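Local structure of MaoC family protein (Mycobacterium tuberculosis H37Rv, 3KHP) at residues A[80-85]-A[118-123]; A[105-110]-A[153-158]. The protein probably catalyses the reversible dehydration of (3R)-3-hydroxyacyl thioesters to trans-2-enoyl thioesters, as a double hot-dog hydratase of the MaoC family. All coordinates share one frame; numbering follows the deposited sequence.

Contact 1 (A[80-85]-A[118-123])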
loop_
_atom_site.group_PDB
_atom_site.type_symbol
_atom_site.label_atom_id
_atom_site.label_comp_id
_atom_site.label_asym_id
_atom_site.label_seq_id
_atom_site.Cartn_x
_atom_site.Cartn_y
_atom_site.Cartn_z
ATOM N N ILE A 80 2.804 -11.315 8.266
ATOM C CA ILE A 80 1.695 -10.463 8.567
ATOM C C ILE A 80 0.482 -11.200 9.109
ATOM O O ILE A 80 -0.137 -10.727 10.039
ATOM C CB ILE A 80 1.238 -9.713 7.330
ATOM C CG1 ILE A 80 2.410 -8.952 6.681
ATOM C CG2 ILE A 80 0.062 -8.791 7.689
ATOM C CD1 ILE A 80 3.073 -7.861 7.606
ATOM N N CYS A 81 0.130 -12.353 8.530
ATOM C CA CYS A 81 -1.016 -13.171 8.990
ATOM C C CYS A 81 -0.670 -14.237 10.016
ATOM O O CYS A 81 -1.564 -14.928 10.515
ATOM C CB CYS A 81 -1.729 -13.876 7.809
ATOM S SG CYS A 81 -0.717 -14.997 6.878
ATOM N N CYS A 82 0.602 -14.424 10.298
ATOM C CA CYS A 82 1.011 -15.391 11.329
ATOM C C CYS A 82 2.169 -14.880 12.169
ATOM O O CYS A 82 3.161 -15.583 12.319
ATOM C CB CYS A 82 1.406 -16.725 10.684
ATOM S SG CYS A 82 1.554 -18.133 11.865
ATOM N N PRO A 83 2.048 -13.660 12.717
ATOM C CA PRO A 83 3.172 -13.041 13.402
ATOM C C PRO A 83 3.451 -13.695 14.760
ATOM O O PRO A 83 2.529 -13.912 15.518
ATOM C CB PRO A 83 2.707 -11.588 13.600
ATOM C CG PRO A 83 1.271 -11.643 13.614
ATOM C CD PRO A 83 0.825 -12.857 12.854
ATOM N N ALA A 84 4.706 -14.009 15.043
ATOM C CA ALA A 84 5.102 -14.558 16.334
ATOM C C ALA A 84 5.123 -13.468 17.424
ATOM O O ALA A 84 5.397 -13.753 18.588
ATOM C CB ALA A 84 6.475 -15.259 16.224
ATOM N N PHE A 85 4.776 -12.246 17.059
ATOM C CA PHE A 85 5.018 -11.099 17.913
ATOM C C PHE A 85 4.343 -11.098 19.288
ATOM O O PHE A 85 4.979 -10.734 20.260
ATOM C CB PHE A 85 4.680 -9.808 17.164
ATOM C CG PHE A 85 5.693 -9.433 16.098
ATOM C CD1 PHE A 85 7.028 -9.845 16.178
ATOM C CD2 PHE A 85 5.310 -8.640 15.021
ATOM C CE1 PHE A 85 7.971 -9.466 15.204
ATOM C CE2 PHE A 85 6.238 -8.267 14.030
ATOM C CZ PHE A 85 7.579 -8.681 14.131
ATOM N N LEU A 118 -6.657 -17.132 9.722
ATOM C CA LEU A 118 -5.866 -18.079 10.504
ATOM C C LEU A 118 -6.046 -17.854 11.999
ATOM O O LEU A 118 -6.235 -16.741 12.454
ATOM C CB LEU A 118 -4.385 -17.993 10.171
ATOM C CG LEU A 118 -3.858 -18.468 8.849
ATOM C CD1 LEU A 118 -2.375 -18.059 8.773
ATOM C CD2 LEU A 118 -4.065 -19.983 8.681
ATOM N N SER A 119 -5.986 -18.957 12.729
ATOM C CA SER A 119 -5.984 -19.006 14.165
ATOM C C SER A 119 -4.524 -19.105 14.531
ATOM O O SER A 119 -3.873 -20.107 14.221
ATOM C CB SER A 119 -6.715 -20.283 14.623
ATOM O OG SER A 119 -6.532 -20.519 16.011
ATOM N N VAL A 120 -4.004 -18.055 15.152
ATOM C CA VAL A 120 -2.592 -17.924 15.377
ATOM C C VAL A 120 -2.311 -17.975 16.881
ATOM O O VAL A 120 -2.941 -17.282 17.662
ATOM C CB VAL A 120 -2.053 -16.619 14.766
ATOM C CG1 VAL A 120 -0.574 -16.481 15.008
ATOM C CG2 VAL A 120 -2.352 -16.581 13.261
ATOM N N VAL A 121 -1.375 -18.838 17.256
ATOM C CA VAL A 121 -0.890 -18.952 18.612
ATOM C C VAL A 121 0.586 -18.704 18.575
ATOM O O VAL A 121 1.254 -19.147 17.648
ATOM C CB VAL A 121 -1.151 -20.363 19.187
ATOM C CG1 VAL A 121 -0.348 -20.585 20.478
ATOM C CG2 VAL A 121 -2.686 -20.600 19.366
ATOM N N THR A 122 1.095 -17.975 19.566
ATOM C CA THR A 122 2.525 -17.712 19.647
ATOM C C THR A 122 3.159 -18.209 20.957
ATOM O O THR A 122 2.482 -18.568 21.935
ATOM C CB THR A 122 2.826 -16.211 19.511
ATOM O OG1 THR A 122 2.398 -15.541 20.692
ATOM C CG2 THR A 122 2.112 -15.619 18.311
ATOM N N GLU A 123 4.482 -18.190 20.975
ATOM C CA GLU A 123 5.208 -18.845 22.030
ATOM C C GLU A 123 6.624 -18.334 22.197
ATOM O O GLU A 123 7.328 -18.066 21.228
ATOM C CB GLU A 123 5.281 -20.318 21.692
ATOM C CG GLU A 123 5.934 -21.138 22.778
ATOM C CD GLU A 123 6.031 -22.601 22.413
ATOM O OE1 GLU A 123 5.475 -23.021 21.331
ATOM O OE2 GLU A 123 6.680 -23.303 23.221
#
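Residues 81-85, leaving the C-terminal end of helix 78-81, run within 12° of the direction of strand residues 118-122, and the backbones draw closer along the way, from 7.1 Å between the CA atoms of Cys81 and Leu118 to 5.3 Å between those of Ala84 and Thr122. The strand offers every second side chain, Leu118, Val120 and Thr122, and each faces a different part of the loop. Leu118 extends one branch: its CD1 sits 4.0 Å from Cys81 SG and also approaches CB of Cys82. Val120 divides its two methyls. CG2 lies against the turn at the helix end, 3.3 Å from the carbonyl oxygen of Cys81, while CG1 meets Cys82 SG at 4.1 Å and borders CD of the Pro83 ring. The sulfur of Cys82 reaches that methyl because it stands opposite the backbone N (chi1 -166°). Thr122 presents its methyl rather than its hydroxyl; CG2 approaches the carbonyl oxygen of Pro83 to 3.3 Å and the CA of Ala84 to 3.7 Å. Ala84 meets Thr122 through its backbone, while its small methyl fits against Thr156 and Thr158 of strand 152-162. Pro83, with no N-H to offer a continuing helix, suits a chain that has just left helical geometry at Cys82. Trp40 and Phe38 of strand 36-40 close in beside Leu118 and Val120. Such packing of a helical segment and its exit loop on the sheet is consistent with a hot-dog fold. Methyls, thiols and carbonyl oxygens do the touching here, without any hydrogen bond between the segments, so shape and exclusion of water hold the loop to the strand; Cys82 O and Thr122 OG1 take their partners, Thr156 and Thr33, outside the two segments.

Contact 2 (A[105-110]-A[153-158])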
loop_
_atom_site.group_PDB
_atom_site.type_symbol
_atom_site.label_atom_id
_atom_site.label_comp_id
_atom_site.label_asym_id
_atom_site.label_seq_id
_atom_site.Cartn_x
_atom_site.Cartn_y
_atom_site.Cartn_z
ATOM N N GLY A 105 12.271 -16.224 10.269
ATOM C CA GLY A 105 12.063 -17.439 9.506
ATOM C C GLY A 105 10.581 -17.626 9.296
ATOM O O GLY A 105 9.753 -17.186 10.124
ATOM N N ILE A 106 10.225 -18.222 8.163
ATOM C CA ILE A 106 8.864 -18.607 7.948
ATOM C C ILE A 106 8.878 -20.029 7.406
ATOM O O ILE A 106 9.821 -20.433 6.796
ATOM C CB ILE A 106 8.116 -17.663 6.994
ATOM C CG1 ILE A 106 8.673 -17.786 5.582
ATOM C CG2 ILE A 106 8.147 -16.201 7.474
ATOM C CD1 ILE A 106 7.930 -16.982 4.599
ATOM N N ARG A 107 7.834 -20.792 7.645
ATOM C CA ARG A 107 7.706 -22.102 7.010
ATOM C C ARG A 107 6.258 -22.270 6.609
ATOM O O ARG A 107 5.371 -22.024 7.422
ATOM C CB ARG A 107 8.177 -23.211 7.975
ATOM C CG ARG A 107 8.026 -24.614 7.457
ATOM C CD ARG A 107 8.792 -25.668 8.315
ATOM N NE ARG A 107 10.214 -25.367 8.369
ATOM C CZ ARG A 107 11.127 -25.842 7.532
ATOM N NH1 ARG A 107 10.791 -26.681 6.556
ATOM N NH2 ARG A 107 12.395 -25.476 7.669
ATOM N N LEU A 108 6.014 -22.668 5.364
ATOM C CA LEU A 108 4.639 -22.843 4.878
ATOM C C LEU A 108 4.353 -24.325 4.634
ATOM O O LEU A 108 5.218 -25.075 4.223
ATOM C CB LEU A 108 4.404 -22.031 3.600
ATOM C CG LEU A 108 4.131 -20.508 3.714
ATOM C CD1 LEU A 108 2.860 -20.147 4.511
ATOM C CD2 LEU A 108 5.345 -19.836 4.300
ATOM N N HIS A 109 3.122 -24.727 4.923
ATOM C CA HIS A 109 2.665 -26.102 4.759
ATOM C C HIS A 109 1.557 -26.213 3.754
ATOM O O HIS A 109 1.172 -27.321 3.367
ATOM C CB HIS A 109 2.194 -26.613 6.101
ATOM C CG HIS A 109 3.284 -26.622 7.103
ATOM N ND1 HIS A 109 4.260 -27.593 7.118
ATOM C CD2 HIS A 109 3.640 -25.712 8.041
ATOM C CE1 HIS A 109 5.136 -27.314 8.065
ATOM N NE2 HIS A 109 4.779 -26.181 8.645
ATOM N N ALA A 110 1.035 -25.060 3.359
ATOM C CA ALA A 110 0.084 -24.940 2.271
ATOM C C ALA A 110 0.229 -23.541 1.655
ATOM O O ALA A 110 0.848 -22.653 2.234
ATOM C CB ALA A 110 -1.350 -25.164 2.785
ATOM N N VAL A 153 -1.041 -24.310 8.695
ATOM C CA VAL A 153 -0.791 -23.619 7.438
ATOM C C VAL A 153 0.583 -22.975 7.389
ATOM O O VAL A 153 1.336 -23.221 6.465
ATOM C CB VAL A 153 -1.874 -22.566 7.199
ATOM C CG1 VAL A 153 -1.474 -21.650 6.077
ATOM C CG2 VAL A 153 -3.213 -23.268 6.928
ATOM N N ALA A 154 0.909 -22.178 8.409
ATOM C CA ALA A 154 2.193 -21.436 8.486
ATOM C C ALA A 154 2.863 -21.453 9.886
ATOM O O ALA A 154 2.205 -21.547 10.924
ATOM C CB ALA A 154 1.982 -19.996 8.049
ATOM N N GLU A 155 4.186 -21.353 9.886
ATOM C CA GLU A 155 4.948 -21.176 11.100
ATOM C C GLU A 155 5.885 -19.975 10.926
ATOM O O GLU A 155 6.395 -19.723 9.835
ATOM C CB GLU A 155 5.812 -22.408 11.429
ATOM C CG GLU A 155 5.074 -23.717 11.616
ATOM C CD GLU A 155 6.025 -24.905 11.882
ATOM O OE1 GLU A 155 6.404 -25.597 10.894
ATOM O OE2 GLU A 155 6.387 -25.123 13.078
ATOM N N THR A 156 6.146 -19.259 12.015
ATOM C CA THR A 156 7.094 -18.176 11.940
ATOM C C THR A 156 8.060 -18.227 13.105
ATOM O O THR A 156 7.728 -18.695 14.196
ATOM C CB THR A 156 6.370 -16.818 11.885
ATOM O OG1 THR A 156 5.471 -16.691 12.993
ATOM C CG2 THR A 156 5.557 -16.709 10.621
ATOM N N LEU A 157 9.258 -17.727 12.878
ATOM C CA LEU A 157 10.226 -17.640 13.930
ATOM C C LEU A 157 10.896 -16.266 13.894
ATOM O O LEU A 157 11.558 -15.916 12.929
ATOM C CB LEU A 157 11.246 -18.775 13.792
ATOM C CG LEU A 157 12.130 -19.007 15.015
ATOM C CD1 LEU A 157 11.298 -19.707 16.106
ATOM C CD2 LEU A 157 13.441 -19.818 14.660
ATOM N N THR A 158 10.745 -15.513 14.969
ATOM C CA THR A 158 11.351 -14.210 15.089
ATOM C C THR A 158 12.377 -14.258 16.217
ATOM O O THR A 158 12.041 -14.542 17.364
ATOM C CB THR A 158 10.269 -13.169 15.356
ATOM O OG1 THR A 158 9.310 -13.246 14.302
ATOM C CG2 THR A 158 10.833 -11.759 15.466
#
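Glu155 OE1 accepts a 2.8 Å hydrogen bond from His109 NE2. The oxygen lies nearly in the imidazole plane, but the nitrogen meets it on the anti side of the carboxylate, 28° out of the carboxylate plane. Ring and carboxylate planes are turned 35° apart. Glu155 CG stands opposite the carbonyl carbon (chi1 -59°), and the chain extended beyond it brings OE1 to the imidazole. On the same face Arg107 runs alongside Glu155, its CD 3.5 Å from OE1; its NE remains 4.6 Å from that oxygen, too far for a salt bridge, and the guanidinium is instead paired with Glu307. The imidazole and the guanidinium could both stabilise a negative charge on Glu155. Behind these side chains, antiparallel strands 105-108 and 153-158 set the spacing. Gly105 with Leu157 and Arg107 with Glu155 are hydrogen-bonded pairs, and His109 N bonds Val153 O (2.8 Å), fixing the backbone from which the imidazole springs. The opposite face is apolar and compact: Leu108 CD1 packs on the single methyl of Ala154, CB, at 3.6 Å, and CG2 of Ile106 meets CG2 of Thr156 at 4.1 Å. Strand 103-108 continues the sheet to strand 254-261; strand 152-162 pairs with strand 136-145, where a classic beta bulge sets Val153 and Ala154 against the single Gly144. Val79 of helix 78-81 lies on Ile106 and Ala78 on Thr156.

How the contacts relate
From the N terminus, the chain leaves helix 78-81 through residues 80-85, then enters strand 103-108, the first partner of contact 2. Strand 116-129 follows and closes contact 1 over a loop of 32 residues; only after strand 136-145 does strand 152-162 return to close contact 2 over 42. The two loops therefore cross rather than nest. Their centres are 9 Å apart and they touch directly: Thr156 OG1 lies 2.6 Å from Cys82 O, probably hydrogen-bonded, and Thr158 CG2 packs on Phe85 CE1 at 3.7 Å. Contact 1 ties the helix end to strand 116-129, next to edge strand 36-40; contact 2 joins the more central strands 103-108 and 152-162.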